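Local coordinates for 70 kDa protein (Xanthomonas sp., PDB 4B2N) that is a dihaem c-type cytochrome that acts as a rubber oxygenase, a dioxygenase that processively cleaves the polyisoprene of latex, at residues N216-T228 / S614-R626. Residues are numbered along the deposited sequence; the frame is centred on the assembly and turned at random.
Sequences NDAGLLASDMFRT and SPPPITDQQIKSR
D217 and R626 form a salt bridge that joins the start of helix 218-226 to the last turn of helix 620-626. NH1 of R626 meets the syn side of D217 OD1 at 2.7 Å, with carboxylate and guanidinium nearly coplanar (21° apart). The same OD1 caps helix 218-226, taking the N-H of L220 at 2.8 Å from above the carboxylate plane; aspartate suits this N-cap because its short side chain reaches L220 N while its charge pairs with R626. The short side chain of S223 lies against the extended 614-619 chain, and its OG, held anti to the backbone N (chi1 180°), donates to P616 O (2.8 Å) in the carbonyl plane. Water 1 bridges D224 OD1, R227 NH1 and I618 O.

Apolar contacts flank these bonds. Toward the C-terminal end of helix 218-226, P615 lays CD over the centre of the F226 ring, 3.6 Å from its centroid, a CH-pi contact favoured by proline's polarised C-H bonds. CD1 of I618 lies over the R626 guanidinium, while L220 CD1 packs on I623 CD1 (3.8 Å).

Helices 218-226 and 620-626 run nearly antiparallel (160°) but 11.7 Å apart, and the proline-rich segment contributes much of the contact. Helix 133-141 touches L220 and I623, and helix 593-596 backs P616 and I618.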
loop_
_atom_site.group_PDB
_atom_site.type_symbol
_atom_site.label_atom_id
_atom_site.label_comp_id
_atom_site.label_asym_id
_atom_site.label_seq_id
_atom_site.Cartn_x
_atom_site.Cartn_y
_atom_site.Cartn_z
ATOM N N ASN A 216 -10.473 4.238 -4.624
ATOM C CA ASN A 216 -11.196 2.975 -4.450
ATOM C C ASN A 216 -12.003 2.924 -3.166
ATOM O O ASN A 216 -11.549 3.338 -2.111
ATOM C CB ASN A 216 -10.307 1.745 -4.515
ATOM C CG ASN A 216 -9.282 1.687 -3.382
ATOM O OD1 ASN A 216 -8.563 2.660 -3.131
ATOM N ND2 ASN A 216 -9.205 0.535 -2.701
ATOM N N ASP A 217 -13.217 2.408 -3.272
ATOM C CA ASP A 217 -14.008 2.188 -2.097
ATOM C C ASP A 217 -14.083 0.694 -1.809
ATOM O O ASP A 217 -14.936 -0.005 -2.328
ATOM C CB ASP A 217 -15.456 2.726 -2.244
ATOM C CG ASP A 217 -16.229 2.677 -0.917
ATOM O OD1 ASP A 217 -16.018 1.700 -0.123
ATOM O OD2 ASP A 217 -17.140 3.555 -0.728
ATOM N N ALA A 218 -13.214 0.202 -0.929
ATOM C CA ALA A 218 -13.141 -1.251 -0.687
ATOM C C ALA A 218 -14.341 -1.756 0.049
ATOM O O ALA A 218 -14.804 -2.877 -0.216
ATOM C CB ALA A 218 -11.879 -1.623 0.061
ATOM N N GLY A 219 -14.864 -0.965 0.981
ATOM C CA GLY A 219 -16.057 -1.388 1.714
ATOM C C GLY A 219 -17.278 -1.573 0.824
ATOM O O GLY A 219 -18.116 -2.516 1.032
ATOM N N LEU A 220 -17.432 -0.680 -0.160
ATOM C CA LEU A 220 -18.647 -0.728 -0.957
ATOM C C LEU A 220 -18.595 -1.964 -1.857
ATOM O O LEU A 220 -19.599 -2.657 -2.067
ATOM C CB LEU A 220 -18.745 0.550 -1.763
ATOM C CG LEU A 220 -19.990 0.716 -2.607
ATOM C CD1 LEU A 220 -21.270 0.584 -1.775
ATOM C CD2 LEU A 220 -19.970 2.125 -3.268
ATOM N N LEU A 221 -17.399 -2.296 -2.351
ATOM C CA LEU A 221 -17.313 -3.539 -3.186
ATOM C C LEU A 221 -17.647 -4.763 -2.358
ATOM O O LEU A 221 -18.421 -5.637 -2.791
ATOM C CB LEU A 221 -15.877 -3.642 -3.680
ATOM C CG LEU A 221 -15.500 -4.833 -4.550
ATOM C CD1 LEU A 221 -16.175 -4.709 -5.888
ATOM C CD2 LEU A 221 -13.953 -4.855 -4.641
ATOM N N ALA A 222 -17.077 -4.826 -1.151
ATOM C CA ALA A 222 -17.301 -5.952 -0.209
ATOM C C ALA A 222 -18.803 -6.045 0.136
ATOM O O ALA A 222 -19.429 -7.127 0.065
ATOM C CB ALA A 222 -16.444 -5.752 1.098
ATOM N N SER A 223 -19.396 -4.884 0.439
ATOM C CA SER A 223 -20.830 -4.842 0.788
ATOM C C SER A 223 -21.699 -5.335 -0.353
ATOM O O SER A 223 -22.562 -6.270 -0.147
ATOM C CB SER A 223 -21.215 -3.409 1.175
ATOM O OG SER A 223 -22.577 -3.410 1.497
ATOM N N ASP A 224 -21.482 -4.784 -1.554
ATOM C CA ASP A 224 -22.234 -5.267 -2.715
ATOM C C ASP A 224 -22.032 -6.763 -2.913
ATOM O O ASP A 224 -23.003 -7.511 -3.136
ATOM C CB ASP A 224 -21.925 -4.526 -4.024
ATOM C CG ASP A 224 -22.356 -3.053 -3.991
ATOM O OD1 ASP A 224 -23.113 -2.618 -3.081
ATOM O OD2 ASP A 224 -21.949 -2.341 -4.921
ATOM N N MET A 225 -20.771 -7.193 -2.924
ATOM C CA MET A 225 -20.464 -8.595 -3.297
ATOM C C MET A 225 -21.088 -9.575 -2.300
ATOM O O MET A 225 -21.544 -10.696 -2.680
ATOM C CB MET A 225 -18.929 -8.771 -3.305
ATOM C CG MET A 225 -18.246 -7.999 -4.395
ATOM S SD MET A 225 -18.659 -8.771 -5.915
ATOM C CE MET A 225 -17.160 -8.426 -6.820
ATOM N N PHE A 226 -21.141 -9.121 -1.060
ATOM C CA PHE A 226 -21.624 -9.934 0.053
ATOM C C PHE A 226 -23.082 -10.314 -0.219
ATOM O O PHE A 226 -23.506 -11.388 0.203
ATOM C CB PHE A 226 -21.477 -9.249 1.450
ATOM C CG PHE A 226 -22.188 -10.038 2.559
ATOM C CD1 PHE A 226 -21.678 -11.261 2.967
ATOM C CD2 PHE A 226 -23.386 -9.592 3.131
ATOM C CE1 PHE A 226 -22.337 -12.017 3.941
ATOM C CE2 PHE A 226 -24.057 -10.363 4.081
ATOM C CZ PHE A 226 -23.530 -11.557 4.490
ATOM N N ARG A 227 -23.825 -9.452 -0.935
ATOM C CA ARG A 227 -25.260 -9.692 -1.170
ATOM C C ARG A 227 -25.509 -10.492 -2.430
ATOM O O ARG A 227 -26.638 -10.694 -2.810
ATOM C CB ARG A 227 -26.050 -8.380 -1.249
ATOM C CG ARG A 227 -25.953 -7.547 0.036
ATOM C CD ARG A 227 -27.012 -6.444 0.081
ATOM N NE ARG A 227 -26.843 -5.433 -0.943
ATOM C CZ ARG A 227 -25.879 -4.495 -0.943
ATOM N NH1 ARG A 227 -24.939 -4.411 0.017
ATOM N NH2 ARG A 227 -25.845 -3.623 -1.928
ATOM N N THR A 228 -24.448 -10.912 -3.128
ATOM C CA THR A 228 -24.619 -11.812 -4.232
ATOM C C THR A 228 -24.645 -13.300 -3.813
ATOM O O THR A 228 -24.324 -13.628 -2.662
ATOM C CB THR A 228 -23.505 -11.585 -5.306
ATOM O OG1 THR A 228 -22.244 -12.081 -4.818
ATOM C CG2 THR A 228 -23.458 -10.091 -5.773
ATOM N N SER A 614 -22.617 -9.538 10.050
ATOM C CA SER A 614 -22.350 -9.611 8.633
ATOM C C SER A 614 -22.253 -8.190 8.063
ATOM O O SER A 614 -22.747 -7.245 8.695
ATOM C CB SER A 614 -23.513 -10.325 7.983
ATOM O OG SER A 614 -23.412 -11.694 8.345
ATOM N N PRO A 615 -21.640 -8.042 6.879
ATOM C CA PRO A 615 -21.423 -6.708 6.334
ATOM C C PRO A 615 -22.749 -5.972 6.147
ATOM O O PRO A 615 -23.771 -6.544 5.694
ATOM C CB PRO A 615 -20.724 -6.974 4.982
ATOM C CG PRO A 615 -20.067 -8.323 5.159
ATOM C CD PRO A 615 -21.010 -9.099 6.055
ATOM N N PRO A 616 -22.795 -4.762 6.608
ATOM C CA PRO A 616 -23.998 -3.934 6.420
ATOM C C PRO A 616 -24.168 -3.637 4.897
ATOM O O PRO A 616 -23.162 -3.365 4.240
ATOM C CB PRO A 616 -23.649 -2.635 7.159
ATOM C CG PRO A 616 -22.167 -2.623 7.200
ATOM C CD PRO A 616 -21.713 -4.056 7.298
ATOM N N PRO A 617 -25.409 -3.656 4.372
ATOM C CA PRO A 617 -25.620 -3.116 3.070
ATOM C C PRO A 617 -25.335 -1.598 3.129
ATOM O O PRO A 617 -25.996 -0.867 3.847
ATOM C CB PRO A 617 -27.104 -3.449 2.787
ATOM C CG PRO A 617 -27.776 -3.480 4.138
ATOM C CD PRO A 617 -26.678 -4.053 5.038
ATOM N N ILE A 618 -24.339 -1.131 2.390
ATOM C CA ILE A 618 -24.000 0.293 2.451
ATOM C C ILE A 618 -25.020 1.104 1.630
ATOM O O ILE A 618 -25.233 0.801 0.471
ATOM C CB ILE A 618 -22.562 0.522 1.975
ATOM C CG1 ILE A 618 -21.591 -0.156 2.944
ATOM C CG2 ILE A 618 -22.328 2.017 1.867
ATOM C CD1 ILE A 618 -20.124 0.030 2.597
ATOM N N THR A 619 -25.673 2.099 2.234
ATOM C CA THR A 619 -26.800 2.817 1.592
ATOM C C THR A 619 -26.333 3.947 0.701
ATOM O O THR A 619 -25.197 4.337 0.780
ATOM C CB THR A 619 -27.720 3.450 2.643
ATOM O OG1 THR A 619 -27.023 4.462 3.364
ATOM C CG2 THR A 619 -28.271 2.354 3.657
ATOM N N ASP A 620 -27.235 4.518 -0.099
ATOM C CA ASP A 620 -26.803 5.524 -1.036
ATOM C C ASP A 620 -26.468 6.770 -0.238
ATOM O O ASP A 620 -25.649 7.519 -0.679
ATOM C CB ASP A 620 -27.879 5.815 -2.077
ATOM C CG ASP A 620 -28.126 4.627 -3.019
ATOM O OD1 ASP A 620 -27.166 3.850 -3.262
ATOM O OD2 ASP A 620 -29.282 4.474 -3.494
ATOM N N GLN A 621 -27.133 7.007 0.899
ATOM C CA GLN A 621 -26.758 8.195 1.688
ATOM C C GLN A 621 -25.343 8.031 2.298
ATOM O O GLN A 621 -24.560 8.987 2.357
ATOM C CB GLN A 621 -27.827 8.562 2.790
ATOM C CG GLN A 621 -28.943 9.584 2.365
ATOM C CD GLN A 621 -28.498 11.046 1.866
ATOM O OE1 GLN A 621 -27.571 11.696 2.418
ATOM N NE2 GLN A 621 -29.214 11.569 0.827
ATOM N N GLN A 622 -25.006 6.816 2.703
ATOM C CA GLN A 622 -23.641 6.562 3.207
ATOM C C GLN A 622 -22.621 6.719 2.102
ATOM O O GLN A 622 -21.502 7.246 2.341
ATOM C CB GLN A 622 -23.553 5.161 3.859
ATOM C CG GLN A 622 -24.339 5.062 5.177
ATOM C CD GLN A 622 -24.754 3.618 5.540
ATOM O OE1 GLN A 622 -24.480 2.647 4.819
ATOM N NE2 GLN A 622 -25.412 3.478 6.702
ATOM N N ILE A 623 -23.004 6.347 0.874
ATOM C CA ILE A 623 -22.092 6.466 -0.282
ATOM C C ILE A 623 -21.759 7.961 -0.420
ATOM O O ILE A 623 -20.602 8.313 -0.603
ATOM C CB ILE A 623 -22.718 5.806 -1.526
ATOM C CG1 ILE A 623 -22.681 4.311 -1.329
ATOM C CG2 ILE A 623 -22.021 6.193 -2.839
ATOM C CD1 ILE A 623 -23.534 3.610 -2.351
ATOM N N LYS A 624 -22.747 8.841 -0.210
ATOM C CA LYS A 624 -22.491 10.261 -0.372
ATOM C C LYS A 624 -21.442 10.721 0.598
ATOM O O LYS A 624 -20.560 11.514 0.246
ATOM C CB LYS A 624 -23.786 11.133 -0.271
ATOM C CG LYS A 624 -24.624 11.040 -1.523
ATOM C CD LYS A 624 -25.900 11.891 -1.526
ATOM C CE LYS A 624 -25.555 13.364 -1.200
ATOM N NZ LYS A 624 -26.773 14.242 -1.406
ATOM N N SER A 625 -21.472 10.207 1.800
ATOM C CA SER A 625 -20.448 10.585 2.770
ATOM C C SER A 625 -19.078 9.959 2.454
ATOM O O SER A 625 -18.067 10.589 2.635
ATOM C CB SER A 625 -20.935 10.133 4.133
ATOM O OG SER A 625 -22.178 10.784 4.450
ATOM N N ARG A 626 -19.048 8.712 1.988
ATOM C CA ARG A 626 -17.766 8.030 1.610
ATOM C C ARG A 626 -17.005 8.777 0.484
ATOM O O ARG A 626 -15.785 8.633 0.333
ATOM C CB ARG A 626 -18.026 6.591 1.096
ATOM C CG ARG A 626 -18.705 5.693 2.108
ATOM C CD ARG A 626 -18.818 4.237 1.498
ATOM N NE ARG A 626 -18.698 3.566 2.707
ATOM C CZ ARG A 626 -17.744 2.825 3.185
ATOM N NH1 ARG A 626 -16.763 2.195 2.463
ATOM N NH2 ARG A 626 -17.959 2.599 4.460
HETATM O O HOH W 1 -24.133 -2.028 -0.664
HETATM O O HOH W 2 -24.130 -6.008 2.387
#